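Local atomic coordinates of putative riboflavin biosynthesis protein (Shewanella loihica, PDB entry 3KY8), a protein that probably acts in riboflavin biosynthesis as a reductase of 5-amino-6-(5-phosphoribosylamino)uracil. Residues A[82-93]-A[104-115]. Sequence-based numbering, arbitrary orientation.
Sequences CDWPYSKPVFVL and YEDKVFLVKGKL
Val90 and Val92 supply both the N-H and the C=O groups that tie strand 90-93 to its parallel neighbour 108-111, the outermost strand on this side of the chain's mixed sheet. Val90 N gives its hydrogen to Lys107 O at 3.1 Å and Val90 O accepts from Phe109 N at 2.8 Å; two residues further along Val92 N reaches Phe109 O and Val92 O takes Val111 N, the straightest of the four at 177°. Phe91 uses its own N-H and C=O the other way, toward strand 66-70.

Lys107 O has a second donor, a water 2.7 Å away that also donates to Lys88 O and accepts from Trp84 NE1, lying in the plane of the indole at its edge. With CG anti to the backbone N (chi1 -169°), the Trp84 ring turns one face to Tyr104 and Lys107. Lys107 CD sits over its five-membered ring, 3.6 Å from the centroid, while NZ runs on to Gly103 O and, weakly, Asp106 OD1. Tyr104 turns its edge to the six-membered part of the same face, planes at 67°, and Val108 CG2 meets Trp84 CH2 at 3.7 Å. Without the indole, as with an alanine here, the water is likely to lose its donor and Lys107 and Tyr104 the face they share. Where the parallel pairing begins, the indole thus does two jobs: its N-H joins Lys88 O and Lys107 O through the water at its edge, and its face packs against Lys107 and Tyr104.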
loop_
_atom_site.group_PDB
_atom_site.type_symbol
_atom_site.label_atom_id
_atom_site.label_comp_id
_atom_site.label_asym_id
_atom_site.label_seq_id
_atom_site.Cartn_x
_atom_site.Cartn_y
_atom_site.Cartn_z
ATOM N N CYS A 82 -15.229 24.633 -10.723
ATOM C CA CYS A 82 -15.312 23.153 -10.929
ATOM C C CYS A 82 -16.001 22.731 -12.226
ATOM O O CYS A 82 -17.098 23.200 -12.557
ATOM C CB CYS A 82 -16.112 22.514 -9.761
ATOM S SG CYS A 82 -16.686 20.724 -9.936
ATOM N N ASP A 83 -15.390 21.826 -12.966
ATOM C CA ASP A 83 -16.123 21.208 -14.049
ATOM C C ASP A 83 -16.459 19.822 -13.548
ATOM O O ASP A 83 -15.582 18.976 -13.432
ATOM C CB ASP A 83 -15.323 21.164 -15.348
ATOM C CG ASP A 83 -14.946 22.553 -15.854
ATOM O OD1 ASP A 83 -15.855 23.373 -16.164
ATOM O OD2 ASP A 83 -13.722 22.803 -15.960
ATOM N N TRP A 84 -17.734 19.605 -13.242
ATOM C CA TRP A 84 -18.196 18.350 -12.669
ATOM C C TRP A 84 -17.714 17.202 -13.541
ATOM O O TRP A 84 -17.962 17.194 -14.749
ATOM C CB TRP A 84 -19.710 18.357 -12.602
ATOM C CG TRP A 84 -20.282 17.253 -11.819
ATOM C CD1 TRP A 84 -21.010 16.215 -12.292
ATOM C CD2 TRP A 84 -20.150 17.049 -10.404
ATOM N NE1 TRP A 84 -21.381 15.390 -11.255
ATOM C CE2 TRP A 84 -20.873 15.893 -10.085
ATOM C CE3 TRP A 84 -19.526 17.761 -9.378
ATOM C CZ2 TRP A 84 -20.979 15.419 -8.787
ATOM C CZ3 TRP A 84 -19.629 17.295 -8.091
ATOM C CH2 TRP A 84 -20.347 16.122 -7.808
ATOM N N PRO A 85 -16.955 16.267 -12.963
ATOM C CA PRO A 85 -16.353 15.240 -13.805
ATOM C C PRO A 85 -17.117 13.961 -14.026
ATOM O O PRO A 85 -16.614 13.099 -14.760
ATOM C CB PRO A 85 -15.070 14.926 -13.065
ATOM C CG PRO A 85 -15.384 15.174 -11.664
ATOM C CD PRO A 85 -16.479 16.179 -11.578
ATOM N N TYR A 86 -18.301 13.829 -13.414
ATOM C CA TYR A 86 -19.075 12.565 -13.434
ATOM C C TYR A 86 -20.316 12.616 -14.276
ATOM O O TYR A 86 -21.137 13.518 -14.116
ATOM C CB TYR A 86 -19.485 12.177 -12.043
ATOM C CG TYR A 86 -18.362 12.232 -11.091
ATOM C CD1 TYR A 86 -17.320 11.304 -11.149
ATOM C CD2 TYR A 86 -18.324 13.224 -10.124
ATOM C CE1 TYR A 86 -16.276 11.380 -10.268
ATOM C CE2 TYR A 86 -17.303 13.315 -9.250
ATOM C CZ TYR A 86 -16.273 12.401 -9.319
ATOM O OH TYR A 86 -15.272 12.536 -8.404
ATOM N N SER A 87 -20.442 11.624 -15.160
ATOM C CA SER A 87 -21.566 11.477 -16.052
ATOM C C SER A 87 -22.713 10.650 -15.454
ATOM O O SER A 87 -23.757 10.504 -16.097
ATOM C CB SER A 87 -21.094 10.809 -17.339
ATOM O OG SER A 87 -20.621 9.511 -17.046
ATOM N N LYS A 88 -22.528 10.133 -14.235
ATOM C CA LYS A 88 -23.507 9.277 -13.589
ATOM C C LYS A 88 -23.831 9.920 -12.236
ATOM O O LYS A 88 -23.052 10.711 -11.726
ATOM C CB LYS A 88 -22.948 7.842 -13.394
ATOM C CG LYS A 88 -22.585 7.053 -14.674
ATOM C CD LYS A 88 -23.792 6.742 -15.610
ATOM C CE LYS A 88 -23.305 6.045 -16.897
ATOM N NZ LYS A 88 -22.714 4.653 -16.731
ATOM N N PRO A 89 -24.975 9.579 -11.640
ATOM C CA PRO A 89 -25.319 10.186 -10.363
ATOM C C PRO A 89 -24.322 9.893 -9.264
ATOM O O PRO A 89 -23.759 8.789 -9.195
ATOM C CB PRO A 89 -26.642 9.519 -10.013
ATOM C CG PRO A 89 -27.135 8.931 -11.275
ATOM C CD PRO A 89 -25.985 8.613 -12.078
ATOM N N VAL A 90 -24.128 10.870 -8.387
ATOM C CA VAL A 90 -23.299 10.692 -7.195
ATOM C C VAL A 90 -24.231 10.656 -5.995
ATOM O O VAL A 90 -24.888 11.630 -5.698
ATOM C CB VAL A 90 -22.295 11.830 -7.001
ATOM C CG1 VAL A 90 -21.666 11.770 -5.576
ATOM C CG2 VAL A 90 -21.257 11.828 -8.101
ATOM N N PHE A 91 -24.264 9.520 -5.317
ATOM C CA PHE A 91 -25.008 9.365 -4.086
ATOM C C PHE A 91 -24.074 9.662 -2.936
ATOM O O PHE A 91 -22.984 9.110 -2.880
ATOM C CB PHE A 91 -25.510 7.941 -4.015
ATOM C CG PHE A 91 -26.397 7.598 -5.148
ATOM C CD1 PHE A 91 -27.671 8.167 -5.224
ATOM C CD2 PHE A 91 -25.967 6.776 -6.158
ATOM C CE1 PHE A 91 -28.499 7.886 -6.293
ATOM C CE2 PHE A 91 -26.776 6.489 -7.214
ATOM C CZ PHE A 91 -28.053 7.041 -7.285
ATOM N N VAL A 92 -24.471 10.581 -2.065
ATOM C CA VAL A 92 -23.593 11.055 -1.017
ATOM C C VAL A 92 -24.140 10.640 0.300
ATOM O O VAL A 92 -25.306 10.897 0.617
ATOM C CB VAL A 92 -23.402 12.556 -1.022
ATOM C CG1 VAL A 92 -22.798 13.009 0.304
ATOM C CG2 VAL A 92 -22.470 12.940 -2.197
ATOM N N LEU A 93 -23.251 9.974 1.039
ATOM C CA LEU A 93 -23.519 9.426 2.360
ATOM C C LEU A 93 -23.256 10.505 3.385
ATOM O O LEU A 93 -22.084 10.856 3.705
ATOM C CB LEU A 93 -22.593 8.221 2.628
ATOM C CG LEU A 93 -23.246 6.848 2.765
ATOM C CD1 LEU A 93 -22.149 5.861 3.172
ATOM C CD2 LEU A 93 -24.382 6.873 3.790
ATOM N N TYR A 104 -26.131 21.692 -8.074
ATOM C CA TYR A 104 -25.769 20.293 -7.978
ATOM C C TYR A 104 -26.952 19.387 -7.629
ATOM O O TYR A 104 -26.748 18.221 -7.413
ATOM C CB TYR A 104 -24.637 20.118 -6.966
ATOM C CG TYR A 104 -23.392 20.816 -7.402
ATOM C CD1 TYR A 104 -22.416 20.148 -8.117
ATOM C CD2 TYR A 104 -23.199 22.184 -7.136
ATOM C CE1 TYR A 104 -21.254 20.820 -8.557
ATOM C CE2 TYR A 104 -22.064 22.846 -7.566
ATOM C CZ TYR A 104 -21.094 22.157 -8.269
ATOM O OH TYR A 104 -19.972 22.801 -8.688
ATOM N N GLU A 105 -28.168 19.910 -7.649
ATOM C CA GLU A 105 -29.384 19.128 -7.336
ATOM C C GLU A 105 -29.739 18.026 -8.355
ATOM O O GLU A 105 -30.432 17.081 -8.032
ATOM C CB GLU A 105 -30.600 20.061 -7.224
ATOM C CG GLU A 105 -30.426 21.209 -6.227
ATOM C CD GLU A 105 -30.190 22.542 -6.907
ATOM O OE1 GLU A 105 -29.353 22.627 -7.842
ATOM O OE2 GLU A 105 -30.872 23.499 -6.505
ATOM N N ASP A 106 -29.303 18.160 -9.586
ATOM C CA ASP A 106 -29.434 17.067 -10.531
ATOM C C ASP A 106 -28.128 16.261 -10.735
ATOM O O ASP A 106 -28.045 15.426 -11.624
ATOM C CB ASP A 106 -30.005 17.581 -11.852
ATOM C CG ASP A 106 -29.188 18.670 -12.475
ATOM O OD1 ASP A 106 -28.030 18.977 -12.010
ATOM O OD2 ASP A 106 -29.786 19.265 -13.414
ATOM N N LYS A 107 -27.137 16.495 -9.883
ATOM C CA LYS A 107 -25.841 15.812 -9.950
ATOM C C LYS A 107 -25.545 14.929 -8.743
ATOM O O LYS A 107 -24.852 13.895 -8.877
ATOM C CB LYS A 107 -24.729 16.836 -10.097
ATOM C CG LYS A 107 -24.669 17.473 -11.454
ATOM C CD LYS A 107 -23.616 18.579 -11.462
ATOM C CE LYS A 107 -23.775 19.529 -12.639
ATOM N NZ LYS A 107 -24.969 20.361 -12.388
ATOM N N VAL A 108 -26.087 15.322 -7.590
ATOM C CA VAL A 108 -25.724 14.766 -6.290
ATOM C C VAL A 108 -27.004 14.454 -5.568
ATOM O O VAL A 108 -27.887 15.283 -5.543
ATOM C CB VAL A 108 -24.909 15.789 -5.459
ATOM C CG1 VAL A 108 -24.744 15.346 -3.978
ATOM C CG2 VAL A 108 -23.579 16.017 -6.110
ATOM N N PHE A 109 -27.110 13.239 -5.028
ATOM C CA PHE A 109 -28.336 12.775 -4.358
ATOM C C PHE A 109 -28.016 12.198 -2.977
ATOM O O PHE A 109 -27.171 11.335 -2.807
ATOM C CB PHE A 109 -29.082 11.778 -5.265
ATOM C CG PHE A 109 -29.361 12.338 -6.619
ATOM C CD1 PHE A 109 -28.410 12.270 -7.612
ATOM C CD2 PHE A 109 -30.555 13.016 -6.874
ATOM C CE1 PHE A 109 -28.649 12.823 -8.869
ATOM C CE2 PHE A 109 -30.796 13.569 -8.105
ATOM C CZ PHE A 109 -29.845 13.482 -9.108
ATOM N N LEU A 110 -28.732 12.672 -1.981
ATOM C CA LEU A 110 -28.452 12.288 -0.619
ATOM C C LEU A 110 -29.007 10.915 -0.318
ATOM O O LEU A 110 -30.148 10.633 -0.651
ATOM C CB LEU A 110 -29.094 13.304 0.332
ATOM C CG LEU A 110 -28.437 14.668 0.333
ATOM C CD1 LEU A 110 -29.216 15.530 1.298
ATOM C CD2 LEU A 110 -26.966 14.504 0.699
ATOM N N VAL A 111 -28.197 10.071 0.318
ATOM C CA VAL A 111 -28.683 8.804 0.871
ATOM C C VAL A 111 -28.302 8.698 2.373
ATOM O O VAL A 111 -27.208 9.145 2.798
ATOM C CB VAL A 111 -28.141 7.565 0.105
ATOM C CG1 VAL A 111 -28.810 7.426 -1.293
ATOM C CG2 VAL A 111 -26.607 7.580 0.046
ATOM N N LYS A 112 -29.203 8.074 3.133
ATOM C CA LYS A 112 -29.111 7.964 4.596
ATOM C C LYS A 112 -29.476 6.533 5.039
ATOM O O LYS A 112 -30.349 5.899 4.462
ATOM C CB LYS A 112 -30.060 8.987 5.277
ATOM N N GLY A 113 -28.793 6.040 6.066
ATOM C CA GLY A 113 -29.183 4.791 6.742
ATOM C C GLY A 113 -28.031 3.816 6.849
ATOM O O GLY A 113 -26.870 4.222 6.757
ATOM N N LYS A 114 -28.365 2.532 7.009
ATOM C CA LYS A 114 -27.368 1.475 7.038
ATOM C C LYS A 114 -26.907 1.197 5.619
ATOM O O LYS A 114 -27.724 1.192 4.686
ATOM C CB LYS A 114 -27.941 0.212 7.655
ATOM C CG LYS A 114 -28.206 0.312 9.124
ATOM C CD LYS A 114 -29.065 -0.870 9.539
ATOM C CE LYS A 114 -29.311 -0.953 11.044
ATOM N NZ LYS A 114 -30.676 -1.519 11.314
ATOM N N LEU A 115 -25.600 0.985 5.457
ATOM C CA LEU A 115 -25.030 0.742 4.128
ATOM C C LEU A 115 -25.781 -0.373 3.433
ATOM O O LEU A 115 -26.121 -0.247 2.270
ATOM C CB LEU A 115 -23.559 0.360 4.190
ATOM C CG LEU A 115 -22.551 1.412 4.639
ATOM C CD1 LEU A 115 -21.198 0.816 4.496
ATOM C CD2 LEU A 115 -22.666 2.672 3.864
HETATM O O HOH W 1 -23.419 13.387 -11.074
#